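Local coordinates for protein probable zinc protease (Pseudomonas aeruginosa, PDB 4NNZ) that probably acts as a zinc-dependent metallopeptidase of the M16 family, forming one subunit of a heterodimeric protease, at residues His8-Ser11 with Lys17-Val20; Ile19-His24 with Ala368-Ser373; Gly232-Lys237 with Gly250-Ser255; Thr299-Phe304 with Ser309-Ser314. All coordinates share one frame; numbering follows the deposited sequence.

From the N terminus, contact 1 (His-8–Ser-11 with Lys-17–Val-20) comes first and closes a five-residue turn. Its second strand, 17-22, carries straight on into contact 2, with Ile-19 and Val-20 belonging to both; contact 2 closes a loop of 343 residues by bringing helix 367-379 back to the N-terminal sheet. Contacts 3 and 4 are nested inside that loop, one after the other, in the second sheet. Contact 3 relates strands 233-240 and 246-253, and contact 4 is the 294-301/309-317 hairpin. These two touch, as Phe-251 N lies 2.9 Å from Phe-311 O, whereas the centres of contacts 1 and 3 are about 38 Å apart.

Contact 1 of 4, residues His8-Ser11 with Lys17-Val20; sequences HEFS and KVIV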
loop_
_atom_site.group_PDB
_atom_site.type_symbol
_atom_site.label_atom_id
_atom_site.label_comp_id
_atom_site.label_asym_id
_atom_site.label_seq_id
_atom_site.Cartn_x
_atom_site.Cartn_y
_atom_site.Cartn_z
ATOM N N HIS A 8 -15.772 -4.723 -35.174
ATOM C CA HIS A 8 -15.805 -3.283 -35.356
ATOM C C HIS A 8 -15.675 -2.457 -34.102
ATOM O O HIS A 8 -16.232 -2.796 -33.102
ATOM C CB HIS A 8 -17.125 -2.900 -35.945
ATOM C CG HIS A 8 -17.544 -3.743 -37.092
ATOM N ND1 HIS A 8 -17.168 -3.472 -38.384
ATOM C CD2 HIS A 8 -18.327 -4.840 -37.148
ATOM C CE1 HIS A 8 -17.695 -4.372 -39.187
ATOM N NE2 HIS A 8 -18.402 -5.213 -38.460
ATOM N N GLU A 9 -14.972 -1.342 -34.176
ATOM C CA GLU A 9 -14.795 -0.471 -33.038
ATOM C C GLU A 9 -15.231 0.972 -33.272
ATOM O O GLU A 9 -14.704 1.645 -34.125
ATOM C CB GLU A 9 -13.328 -0.516 -32.692
ATOM C CG GLU A 9 -12.778 0.606 -31.866
ATOM C CD GLU A 9 -11.446 0.246 -31.273
ATOM O OE1 GLU A 9 -11.062 0.843 -30.262
ATOM O OE2 GLU A 9 -10.776 -0.636 -31.816
ATOM N N PHE A 10 -16.183 1.448 -32.491
ATOM C CA PHE A 10 -16.558 2.847 -32.531
ATOM C C PHE A 10 -16.722 3.436 -31.148
ATOM O O PHE A 10 -16.968 2.728 -30.230
ATOM C CB PHE A 10 -17.819 3.038 -33.340
ATOM C CG PHE A 10 -19.020 2.390 -32.750
ATOM C CD1 PHE A 10 -19.248 1.058 -32.928
ATOM C CD2 PHE A 10 -19.926 3.124 -32.045
ATOM C CE1 PHE A 10 -20.356 0.464 -32.413
ATOM C CE2 PHE A 10 -21.042 2.542 -31.526
ATOM C CZ PHE A 10 -21.256 1.205 -31.712
ATOM N N SER A 11 -16.563 4.733 -31.001
ATOM C CA SER A 11 -16.761 5.344 -29.708
ATOM C C SER A 11 -17.761 6.438 -29.743
ATOM O O SER A 11 -17.672 7.302 -30.537
ATOM C CB SER A 11 -15.477 5.914 -29.174
ATOM O OG SER A 11 -14.410 5.048 -29.400
ATOM N N LYS A 17 -16.629 3.489 -25.499
ATOM C CA LYS A 17 -16.085 2.744 -26.605
ATOM C C LYS A 17 -16.953 1.546 -26.792
ATOM O O LYS A 17 -17.364 0.946 -25.845
ATOM C CB LYS A 17 -14.677 2.302 -26.287
ATOM C CG LYS A 17 -13.943 1.685 -27.445
ATOM C CD LYS A 17 -12.491 1.443 -27.105
ATOM C CE LYS A 17 -11.620 1.408 -28.340
ATOM N NZ LYS A 17 -10.178 1.477 -28.024
ATOM N N VAL A 18 -17.273 1.223 -28.027
ATOM C CA VAL A 18 -18.130 0.100 -28.298
ATOM C C VAL A 18 -17.414 -0.858 -29.208
ATOM O O VAL A 18 -16.842 -0.463 -30.178
ATOM C CB VAL A 18 -19.471 0.539 -28.903
ATOM C CG1 VAL A 18 -20.348 -0.657 -29.127
ATOM C CG2 VAL A 18 -20.176 1.522 -27.995
ATOM N N ILE A 19 -17.417 -2.125 -28.857
ATOM C CA ILE A 19 -16.816 -3.118 -29.705
ATOM C C ILE A 19 -17.806 -4.190 -30.044
ATOM O O ILE A 19 -18.476 -4.693 -29.189
ATOM C CB ILE A 19 -15.567 -3.727 -29.085
ATOM C CG1 ILE A 19 -14.530 -2.649 -28.846
ATOM C CG2 ILE A 19 -14.984 -4.740 -30.031
ATOM C CD1 ILE A 19 -13.365 -3.068 -28.008
ATOM N N VAL A 20 -17.919 -4.501 -31.319
ATOM C CA VAL A 20 -18.897 -5.468 -31.784
ATOM C C VAL A 20 -18.323 -6.541 -32.666
ATOM O O VAL A 20 -17.690 -6.251 -33.639
ATOM C CB VAL A 20 -20.014 -4.794 -32.577
ATOM C CG1 VAL A 20 -21.062 -5.794 -32.930
ATOM C CG2 VAL A 20 -20.646 -3.706 -31.768
#
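Phe-10 and Val-18 carry the apolar part of this contact, their side chains leaving the sheet side by side on the face they share with His-8 and Val-20. The phenyl ring folds back over its partner: Val-18 CB sits 3.6 Å from the centroid of the Phe-10 ring and 20° off its normal, a CH-pi contact over one face. A chi1 of 65°, which sets the ring between the backbone N and the carbonyl carbon, turns it toward strand 17-22. Its far end then meets a methyl group, Phe-10 CZ to Val-18 CG1 being 3.3 Å, and Val-20 CG2 lies at the ring edge, 4.2 Å from Phe-10 CE1. Lys-204 adds a cation-pi contact to the same ring.

Two reciprocal pairs of backbone bonds fix the register. Val-18 N gives to Phe-10 O at 2.7 Å and Phe-10 N to Val-18 O at 3.1 Å; His-8 N likewise gives to Val-20 O at 2.9 Å, and Val-20 N gives back to His-8 O. On the other face, extended Lys-17 crosses Glu-9 in a salt bridge whose exact geometry is doubtful; Lys-17 NZ also pairs with Glu-378. With strand directions 162° apart, the geometry is that of an antiparallel beta hairpin, here at the edge of the six-stranded mixed sheet.

Contact 2 of 4, residues Ile19-His24 with Ala368-Ser373; sequences IVREDH and AAQASS
Packing of a helix on the face of a mixed beta sheet brings Arg-21, from strand 17-22, against Gln-370 of helix 367-379. Their polar ends make the one hydrogen bond between the two segments: Arg-21 NH1 gives to Gln-370 OE1 at 2.6 Å. The N-H...O angle is only 130°, so the bond is weak despite its short length. OE1 lies at the guanidinium edge and near its plane, but the two flat groups are not aligned, since guanidinium and amide planes are 64° apart and the side chains cross at about a right angle.

The approach follows from the shape of the arginine. The first part of its chain is extended, with CG anti to the backbone N (chi1 -172°), and carries Arg-21 CD to 3.6 Å from Gln-370 OE1. A bend at chi3 then swings the guanidinium, and with it NH1, onto the glutamine. Gln-370 reaches out from the helix with its chain extended beyond CG, and its aliphatic part runs close to the guanidinium, with Gln-370 CG 3.9 Å from Arg-21 NH1. The amide nitrogen, Gln-370 NE2, has a weak bond to Ser-366 O. Asp-23 packs nearby, while its carboxylate forms a salt bridge with Arg-25.

The contact buries just 122 Å², and other residues complete the interface. Ile-374, one turn on, touches both Arg-21 and Ile-19, and Ala-371 packs on Val-193 and Val-195 of strand 190-196 and on Val-30 of strand 28-35, so helix 367-379 lies across three strands of the N-terminal sheet.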
loop_
_atom_site.group_PDB
_atom_site.type_symbol
_atom_site.label_atom_id
_atom_site.label_comp_id
_atom_site.label_asym_id
_atom_site.label_seq_id
_atom_site.Cartn_x
_atom_site.Cartn_y
_atom_site.Cartn_z
ATOM N N ILE A 19 -17.417 -2.125 -28.857
ATOM C CA ILE A 19 -16.816 -3.118 -29.705
ATOM C C ILE A 19 -17.806 -4.190 -30.044
ATOM O O ILE A 19 -18.476 -4.693 -29.189
ATOM C CB ILE A 19 -15.567 -3.727 -29.085
ATOM C CG1 ILE A 19 -14.530 -2.649 -28.846
ATOM C CG2 ILE A 19 -14.984 -4.740 -30.031
ATOM C CD1 ILE A 19 -13.365 -3.068 -28.008
ATOM N N VAL A 20 -17.919 -4.501 -31.319
ATOM C CA VAL A 20 -18.897 -5.468 -31.784
ATOM C C VAL A 20 -18.323 -6.541 -32.666
ATOM O O VAL A 20 -17.690 -6.251 -33.639
ATOM C CB VAL A 20 -20.014 -4.794 -32.577
ATOM C CG1 VAL A 20 -21.062 -5.794 -32.930
ATOM C CG2 VAL A 20 -20.646 -3.706 -31.768
ATOM N N ARG A 21 -18.582 -7.786 -32.326
ATOM C CA ARG A 21 -18.256 -8.873 -33.214
ATOM C C ARG A 21 -19.441 -9.743 -33.552
ATOM O O ARG A 21 -20.124 -10.226 -32.693
ATOM C CB ARG A 21 -17.166 -9.736 -32.652
ATOM C CG ARG A 21 -16.714 -10.727 -33.677
ATOM C CD ARG A 21 -15.665 -11.617 -33.108
ATOM N NE ARG A 21 -14.530 -10.831 -32.704
ATOM C CZ ARG A 21 -13.421 -11.348 -32.219
ATOM N NH1 ARG A 21 -13.314 -12.649 -32.095
ATOM N NH2 ARG A 21 -12.432 -10.566 -31.863
ATOM N N GLU A 22 -19.662 -9.947 -34.836
ATOM C CA GLU A 22 -20.785 -10.708 -35.312
ATOM C C GLU A 22 -20.463 -12.170 -35.420
ATOM O O GLU A 22 -19.452 -12.533 -35.938
ATOM C CB GLU A 22 -21.202 -10.174 -36.658
ATOM C CG GLU A 22 -21.515 -8.700 -36.614
ATOM C CD GLU A 22 -21.611 -8.078 -37.979
ATOM O OE1 GLU A 22 -22.155 -6.963 -38.097
ATOM O OE2 GLU A 22 -21.138 -8.710 -38.930
ATOM N N ASP A 23 -21.314 -13.003 -34.863
ATOM C CA ASP A 23 -21.217 -14.430 -35.030
ATOM C C ASP A 23 -22.629 -14.963 -35.106
ATOM O O ASP A 23 -23.327 -14.954 -34.137
ATOM C CB ASP A 23 -20.466 -15.004 -33.842
ATOM C CG ASP A 23 -20.328 -16.485 -33.891
ATOM O OD1 ASP A 23 -21.112 -17.134 -34.569
ATOM O OD2 ASP A 23 -19.434 -17.021 -33.233
ATOM N N HIS A 24 -23.049 -15.436 -36.261
ATOM C CA HIS A 24 -24.439 -15.816 -36.475
ATOM C C HIS A 24 -24.716 -17.307 -36.361
ATOM O O HIS A 24 -25.746 -17.778 -36.757
ATOM C CB HIS A 24 -24.970 -15.253 -37.785
ATOM C CG HIS A 24 -24.428 -13.909 -38.125
ATOM N ND1 HIS A 24 -25.076 -12.747 -37.798
ATOM C CD2 HIS A 24 -23.300 -13.541 -38.765
ATOM C CE1 HIS A 24 -24.373 -11.717 -38.220
ATOM N NE2 HIS A 24 -23.289 -12.172 -38.812
ATOM N N ALA A 368 -18.798 -15.744 -25.488
ATOM C CA ALA A 368 -18.513 -15.178 -24.195
ATOM C C ALA A 368 -17.045 -14.972 -23.923
ATOM O O ALA A 368 -16.670 -13.986 -23.374
ATOM C CB ALA A 368 -19.126 -16.015 -23.109
ATOM N N ALA A 369 -16.227 -15.929 -24.278
ATOM C CA ALA A 369 -14.809 -15.797 -24.124
ATOM C C ALA A 369 -14.222 -14.715 -24.985
ATOM O O ALA A 369 -13.332 -14.024 -24.564
ATOM C CB ALA A 369 -14.119 -17.114 -24.378
ATOM N N GLN A 370 -14.685 -14.599 -26.208
ATOM C CA GLN A 370 -14.169 -13.591 -27.087
ATOM C C GLN A 370 -14.512 -12.264 -26.530
ATOM O O GLN A 370 -13.733 -11.369 -26.581
ATOM C CB GLN A 370 -14.742 -13.720 -28.480
ATOM C CG GLN A 370 -14.368 -14.980 -29.199
ATOM C CD GLN A 370 -15.157 -15.172 -30.461
ATOM O OE1 GLN A 370 -14.799 -14.679 -31.511
ATOM N NE2 GLN A 370 -16.225 -15.898 -30.363
ATOM N N ALA A 371 -15.704 -12.138 -26.010
ATOM C CA ALA A 371 -16.131 -10.902 -25.407
ATOM C C ALA A 371 -15.318 -10.517 -24.191
ATOM O O ALA A 371 -14.980 -9.391 -24.029
ATOM C CB ALA A 371 -17.597 -10.955 -25.080
ATOM N N SER A 372 -15.024 -11.461 -23.335
ATOM C CA SER A 372 -14.154 -11.228 -22.224
ATOM C C SER A 372 -12.730 -10.892 -22.595
ATOM O O SER A 372 -12.111 -10.083 -21.949
ATOM C CB SER A 372 -14.190 -12.398 -21.303
ATOM O OG SER A 372 -15.481 -12.544 -20.854
ATOM N N SER A 373 -12.204 -11.532 -23.620
ATOM C CA SER A 373 -10.873 -11.222 -24.055
ATOM C C SER A 373 -10.824 -9.795 -24.520
ATOM O O SER A 373 -9.881 -9.103 -24.269
ATOM C CB SER A 373 -10.463 -12.109 -25.202
ATOM O OG SER A 373 -10.366 -13.435 -24.805
#

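Contact 3 of 4, residues Gly232-Lys237 with Gly250-Ser255; sequences GERRLK and GFNVPS
Asn-252 OD1 accepts a hydrogen bond from Arg-234 NH2 at 2.9 Å. The bond is close to straight, with an N-H...O angle of 168°, and OD1 lies at the guanidinium edge, in its plane. Guanidinium and amide are nearly coplanar, their planes only 14° apart, so the two buried groups meet edge on.

The other terminal nitrogen turns back to its own segment: Arg-234 NH1 gives to Gly-232 O at 2.7 Å, a bond to the loop residue just before the strand, two positions back. Bends at chi2 (78°) and chi3 curl the arginine so that one nitrogen reaches this carbonyl and the other reaches Asn-252. A weak bond from Arg-234 NE to Ala-151 O adds a third partner, and Asn-252 ND2 gives to Ala-152 O. Both carbonyls belong to the C-terminal end of helix 140-152, whose partial negative charge would probably favour the guanidinium here. These several bonds should restrict rotation of both side chains.

The CA atoms of Arg-234 and Gly-250, the nearest pair, are 9.8 Å apart, about two strand spacings. Strand 415-422 lies between, and Arg-234 bonds through its backbone to Leu-415 and Leu-417. The contact is thus a side-chain bridge past the intervening strand 415-422, second in the five-stranded mixed sheet; strand 233-240, outermost within this chain, pairs antiparallel with a strand of the second subunit, another copy of this protein, extending the sheet across the interface.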
loop_
_atom_site.group_PDB
_atom_site.type_symbol
_atom_site.label_atom_id
_atom_site.label_comp_id
_atom_site.label_asym_id
_atom_site.label_seq_id
_atom_site.Cartn_x
_atom_site.Cartn_y
_atom_site.Cartn_z
ATOM N N GLY A 232 13.954 -6.477 -3.320
ATOM C CA GLY A 232 14.650 -7.191 -2.285
ATOM C C GLY A 232 14.033 -8.530 -2.009
ATOM O O GLY A 232 13.064 -8.875 -2.594
ATOM N N GLU A 233 14.614 -9.281 -1.104
ATOM C CA GLU A 233 14.203 -10.630 -0.836
ATOM C C GLU A 233 13.316 -10.600 0.361
ATOM O O GLU A 233 13.737 -10.211 1.397
ATOM C CB GLU A 233 15.442 -11.440 -0.502
ATOM C CG GLU A 233 15.443 -12.914 -0.865
ATOM C CD GLU A 233 16.814 -13.569 -0.700
ATOM O OE1 GLU A 233 17.823 -12.873 -0.680
ATOM O OE2 GLU A 233 16.902 -14.794 -0.604
ATOM N N ARG A 234 12.068 -11.002 0.209
ATOM C CA ARG A 234 11.131 -11.033 1.309
ATOM C C ARG A 234 10.733 -12.450 1.576
ATOM O O ARG A 234 10.290 -13.097 0.713
ATOM C CB ARG A 234 9.861 -10.261 0.974
ATOM C CG ARG A 234 10.029 -8.821 0.582
ATOM C CD ARG A 234 10.496 -8.702 -0.831
ATOM N NE ARG A 234 9.411 -8.352 -1.694
ATOM C CZ ARG A 234 9.464 -8.408 -2.997
ATOM N NH1 ARG A 234 10.547 -8.791 -3.604
ATOM N NH2 ARG A 234 8.437 -8.045 -3.678
ATOM N N ARG A 235 10.881 -12.910 2.796
ATOM C CA ARG A 235 10.451 -14.225 3.174
ATOM C C ARG A 235 9.365 -14.146 4.231
ATOM O O ARG A 235 9.512 -13.449 5.170
ATOM C CB ARG A 235 11.647 -15.012 3.664
ATOM C CG ARG A 235 12.817 -14.877 2.738
ATOM C CD ARG A 235 14.012 -15.673 3.159
ATOM N NE ARG A 235 13.662 -17.044 3.361
ATOM C CZ ARG A 235 13.819 -18.000 2.474
ATOM N NH1 ARG A 235 14.348 -17.756 1.297
ATOM N NH2 ARG A 235 13.425 -19.200 2.796
ATOM N N LEU A 236 8.263 -14.869 4.050
ATOM C CA LEU A 236 7.139 -14.870 4.990
ATOM C C LEU A 236 6.918 -16.209 5.615
ATOM O O LEU A 236 7.096 -17.192 4.994
ATOM C CB LEU A 236 5.848 -14.506 4.318
ATOM C CG LEU A 236 5.480 -13.067 4.301
ATOM C CD1 LEU A 236 6.410 -12.413 3.330
ATOM C CD2 LEU A 236 4.063 -12.943 3.830
ATOM N N LYS A 237 6.553 -16.221 6.876
ATOM C CA LYS A 237 6.152 -17.424 7.537
ATOM C C LYS A 237 4.803 -17.226 8.145
ATOM O O LYS A 237 4.634 -16.365 8.938
ATOM C CB LYS A 237 7.130 -17.754 8.630
ATOM C CG LYS A 237 7.213 -19.230 8.893
ATOM C CD LYS A 237 8.154 -19.545 10.013
ATOM C CE LYS A 237 9.534 -19.749 9.469
ATOM N NZ LYS A 237 10.288 -20.815 10.176
ATOM N N GLY A 250 7.042 -15.947 -5.482
ATOM C CA GLY A 250 6.644 -14.999 -6.494
ATOM C C GLY A 250 7.767 -14.122 -6.967
ATOM O O GLY A 250 8.516 -13.678 -6.189
ATOM N N PHE A 251 7.865 -13.879 -8.252
ATOM C CA PHE A 251 8.870 -12.982 -8.775
ATOM C C PHE A 251 8.290 -11.744 -9.422
ATOM O O PHE A 251 7.456 -11.843 -10.250
ATOM C CB PHE A 251 9.728 -13.720 -9.766
ATOM C CG PHE A 251 10.649 -14.699 -9.141
ATOM C CD1 PHE A 251 11.812 -14.298 -8.608
ATOM C CD2 PHE A 251 10.332 -16.019 -9.085
ATOM C CE1 PHE A 251 12.663 -15.183 -8.042
ATOM C CE2 PHE A 251 11.171 -16.913 -8.504
ATOM C CZ PHE A 251 12.345 -16.487 -7.981
ATOM N N ASN A 252 8.740 -10.574 -9.016
ATOM C CA ASN A 252 8.231 -9.347 -9.588
ATOM C C ASN A 252 8.691 -9.179 -10.998
ATOM O O ASN A 252 9.856 -9.263 -11.287
ATOM C CB ASN A 252 8.675 -8.129 -8.802
ATOM C CG ASN A 252 8.066 -8.048 -7.445
ATOM O OD1 ASN A 252 8.624 -8.514 -6.501
ATOM N ND2 ASN A 252 6.937 -7.426 -7.350
ATOM N N VAL A 253 7.755 -8.929 -11.879
ATOM C CA VAL A 253 8.030 -8.949 -13.291
ATOM C C VAL A 253 7.158 -7.989 -14.032
ATOM O O VAL A 253 6.252 -7.458 -13.493
ATOM C CB VAL A 253 7.857 -10.335 -13.914
ATOM C CG1 VAL A 253 8.984 -11.245 -13.539
ATOM C CG2 VAL A 253 6.536 -10.927 -13.542
ATOM N N PRO A 254 7.447 -7.762 -15.286
ATOM C CA PRO A 254 6.591 -6.967 -16.145
ATOM C C PRO A 254 5.390 -7.694 -16.717
ATOM O O PRO A 254 5.285 -8.876 -16.696
ATOM C CB PRO A 254 7.523 -6.562 -17.261
ATOM C CG PRO A 254 8.542 -7.603 -17.272
ATOM C CD PRO A 254 8.768 -7.941 -15.866
ATOM N N SER A 255 4.491 -6.932 -17.280
ATOM C CA SER A 255 3.387 -7.457 -18.026
ATOM C C SER A 255 3.282 -6.602 -19.258
ATOM O O SER A 255 3.996 -5.660 -19.392
ATOM C CB SER A 255 2.113 -7.478 -17.209
ATOM O OG SER A 255 1.401 -6.308 -17.342
#

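Contact 4 of 4, residues Thr299-Phe304 with Ser309-Ser314; sequences TYYDAF and SLFVLS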
loop_
_atom_site.group_PDB
_atom_site.type_symbol
_atom_site.label_atom_id
_atom_site.label_comp_id
_atom_site.label_asym_id
_atom_site.label_seq_id
_atom_site.Cartn_x
_atom_site.Cartn_y
_atom_site.Cartn_z
ATOM N N THR A 299 2.265 -23.145 -11.409
ATOM C CA THR A 299 2.683 -21.813 -11.729
ATOM C C THR A 299 1.503 -21.005 -12.193
ATOM O O THR A 299 0.577 -21.521 -12.762
ATOM C CB THR A 299 3.759 -21.764 -12.820
ATOM O OG1 THR A 299 3.166 -22.005 -14.078
ATOM C CG2 THR A 299 4.770 -22.763 -12.611
ATOM N N TYR A 300 1.529 -19.727 -11.897
ATOM C CA TYR A 300 0.566 -18.831 -12.434
ATOM C C TYR A 300 1.252 -17.534 -12.781
ATOM O O TYR A 300 2.016 -17.054 -12.021
ATOM C CB TYR A 300 -0.547 -18.653 -11.419
ATOM C CG TYR A 300 -1.551 -17.580 -11.730
ATOM C CD1 TYR A 300 -2.502 -17.745 -12.703
ATOM C CD2 TYR A 300 -1.543 -16.397 -11.032
ATOM C CE1 TYR A 300 -3.416 -16.755 -12.980
ATOM C CE2 TYR A 300 -2.447 -15.403 -11.305
ATOM C CZ TYR A 300 -3.387 -15.585 -12.270
ATOM O OH TYR A 300 -4.288 -14.575 -12.501
ATOM N N TYR A 301 1.043 -17.011 -13.971
ATOM C CA TYR A 301 1.514 -15.688 -14.354
ATOM C C TYR A 301 0.507 -14.993 -15.239
ATOM O O TYR A 301 0.228 -15.487 -16.292
ATOM C CB TYR A 301 2.818 -15.831 -15.115
ATOM C CG TYR A 301 3.317 -14.591 -15.794
ATOM C CD1 TYR A 301 3.457 -13.426 -15.105
ATOM C CD2 TYR A 301 3.669 -14.601 -17.113
ATOM C CE1 TYR A 301 3.911 -12.303 -15.704
ATOM C CE2 TYR A 301 4.133 -13.475 -17.722
ATOM C CZ TYR A 301 4.252 -12.331 -16.996
ATOM O OH TYR A 301 4.711 -11.202 -17.556
ATOM N N ASP A 302 -0.023 -13.849 -14.839
ATOM C CA ASP A 302 -0.908 -13.099 -15.706
ATOM C C ASP A 302 -0.133 -12.053 -16.449
ATOM O O ASP A 302 0.386 -11.154 -15.873
ATOM C CB ASP A 302 -2.020 -12.428 -14.926
ATOM C CG ASP A 302 -3.013 -11.735 -15.817
ATOM O OD1 ASP A 302 -2.736 -11.570 -16.995
ATOM O OD2 ASP A 302 -4.080 -11.342 -15.349
ATOM N N ALA A 303 -0.072 -12.203 -17.753
ATOM C CA ALA A 303 0.687 -11.340 -18.606
ATOM C C ALA A 303 -0.105 -10.161 -19.076
ATOM O O ALA A 303 0.412 -9.315 -19.747
ATOM C CB ALA A 303 1.182 -12.114 -19.792
ATOM N N PHE A 304 -1.371 -10.108 -18.717
ATOM C CA PHE A 304 -2.256 -9.079 -19.214
ATOM C C PHE A 304 -2.742 -8.073 -18.193
ATOM O O PHE A 304 -3.879 -7.743 -18.158
ATOM C CB PHE A 304 -3.412 -9.678 -19.987
ATOM C CG PHE A 304 -2.980 -10.552 -21.086
ATOM C CD1 PHE A 304 -2.599 -10.027 -22.266
ATOM C CD2 PHE A 304 -2.913 -11.892 -20.914
ATOM C CE1 PHE A 304 -2.183 -10.816 -23.279
ATOM C CE2 PHE A 304 -2.491 -12.693 -21.915
ATOM C CZ PHE A 304 -2.126 -12.153 -23.104
ATOM N N SER A 309 3.408 -7.311 -12.809
ATOM C CA SER A 309 2.886 -8.607 -12.528
ATOM C C SER A 309 3.814 -9.474 -11.716
ATOM O O SER A 309 4.857 -9.072 -11.326
ATOM C CB SER A 309 2.498 -9.304 -13.816
ATOM O OG SER A 309 1.795 -10.471 -13.536
ATOM N N LEU A 310 3.361 -10.679 -11.458
ATOM C CA LEU A 310 4.021 -11.614 -10.604
ATOM C C LEU A 310 4.099 -12.959 -11.274
ATOM O O LEU A 310 3.141 -13.407 -11.823
ATOM C CB LEU A 310 3.184 -11.759 -9.365
ATOM C CG LEU A 310 3.581 -11.253 -8.003
ATOM C CD1 LEU A 310 2.887 -12.088 -6.972
ATOM C CD2 LEU A 310 5.068 -11.317 -7.770
ATOM N N PHE A 311 5.244 -13.605 -11.203
ATOM C CA PHE A 311 5.402 -14.940 -11.708
ATOM C C PHE A 311 5.412 -15.853 -10.530
ATOM O O PHE A 311 6.251 -15.768 -9.714
ATOM C CB PHE A 311 6.713 -15.086 -12.457
ATOM C CG PHE A 311 6.861 -16.393 -13.165
ATOM C CD1 PHE A 311 7.257 -17.512 -12.496
ATOM C CD2 PHE A 311 6.605 -16.492 -14.494
ATOM C CE1 PHE A 311 7.388 -18.701 -13.139
ATOM C CE2 PHE A 311 6.741 -17.681 -15.143
ATOM C CZ PHE A 311 7.130 -18.783 -14.466
ATOM N N VAL A 312 4.451 -16.743 -10.458
ATOM C CA VAL A 312 4.203 -17.464 -9.244
ATOM C C VAL A 312 4.421 -18.954 -9.276
ATOM O O VAL A 312 4.094 -19.614 -10.193
ATOM C CB VAL A 312 2.813 -17.151 -8.700
ATOM C CG1 VAL A 312 2.590 -17.843 -7.391
ATOM C CG2 VAL A 312 2.689 -15.679 -8.480
ATOM N N LEU A 313 4.999 -19.465 -8.221
ATOM C CA LEU A 313 5.237 -20.871 -8.085
ATOM C C LEU A 313 4.568 -21.406 -6.841
ATOM O O LEU A 313 4.571 -20.791 -5.818
ATOM C CB LEU A 313 6.719 -21.133 -8.021
ATOM C CG LEU A 313 7.376 -21.241 -9.373
ATOM C CD1 LEU A 313 8.084 -19.967 -9.731
ATOM C CD2 LEU A 313 8.323 -22.404 -9.399
ATOM N N SER A 314 3.956 -22.560 -6.967
ATOM C CA SER A 314 3.329 -23.209 -5.855
ATOM C C SER A 314 3.706 -24.676 -5.743
ATOM O O SER A 314 3.559 -25.407 -6.679
ATOM C CB SER A 314 1.853 -23.097 -6.044
ATOM O OG SER A 314 1.262 -22.680 -4.881
#
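The rings of Tyr-301 and Phe-311 share one face of the hairpin and meet obliquely, with centroids 5.8 Å apart and planes at 38°. Ala-303 N lies above the centre of one face of the Tyr-301 ring, and Leu-310 O is at its edge, 3.3 Å from Tyr-301 CD1. The two side chains cross at about a right angle. With CG anti to the backbone N (chi1 -172°), Phe-311 carries its ring to Tyr-301, where Phe-311 CD2 lies 3.9 Å from Tyr-301 CB. Leu-313 CD1 lies at the edge of the Phe-311 ring, in plane.

Reciprocal backbone bonds join the strands: Val-312 N to Tyr-300 O at 2.9 Å and Tyr-300 N to Val-312 O at 3.1 Å. Beyond them a side chain takes over, with Ser-309 OG giving to Asp-302 O at 2.8 Å. Asp-302 also shapes the turn, as its OD1 accepts from Phe-304 N at 2.6 Å in an Asx turn.

Strand 294-301 is one of the two outermost strands of its sheet within this chain, and strand 309-317 pairs on its other side with strand 246-253, through backbone bonds such as Phe-311 with Phe-251. Tyr-301 OH bonds to Pro-254 O while its ring packs on Val-265 and Leu-268 of helix 262-276; on the other side of the sheet, Leu-310 meets helix 140-152.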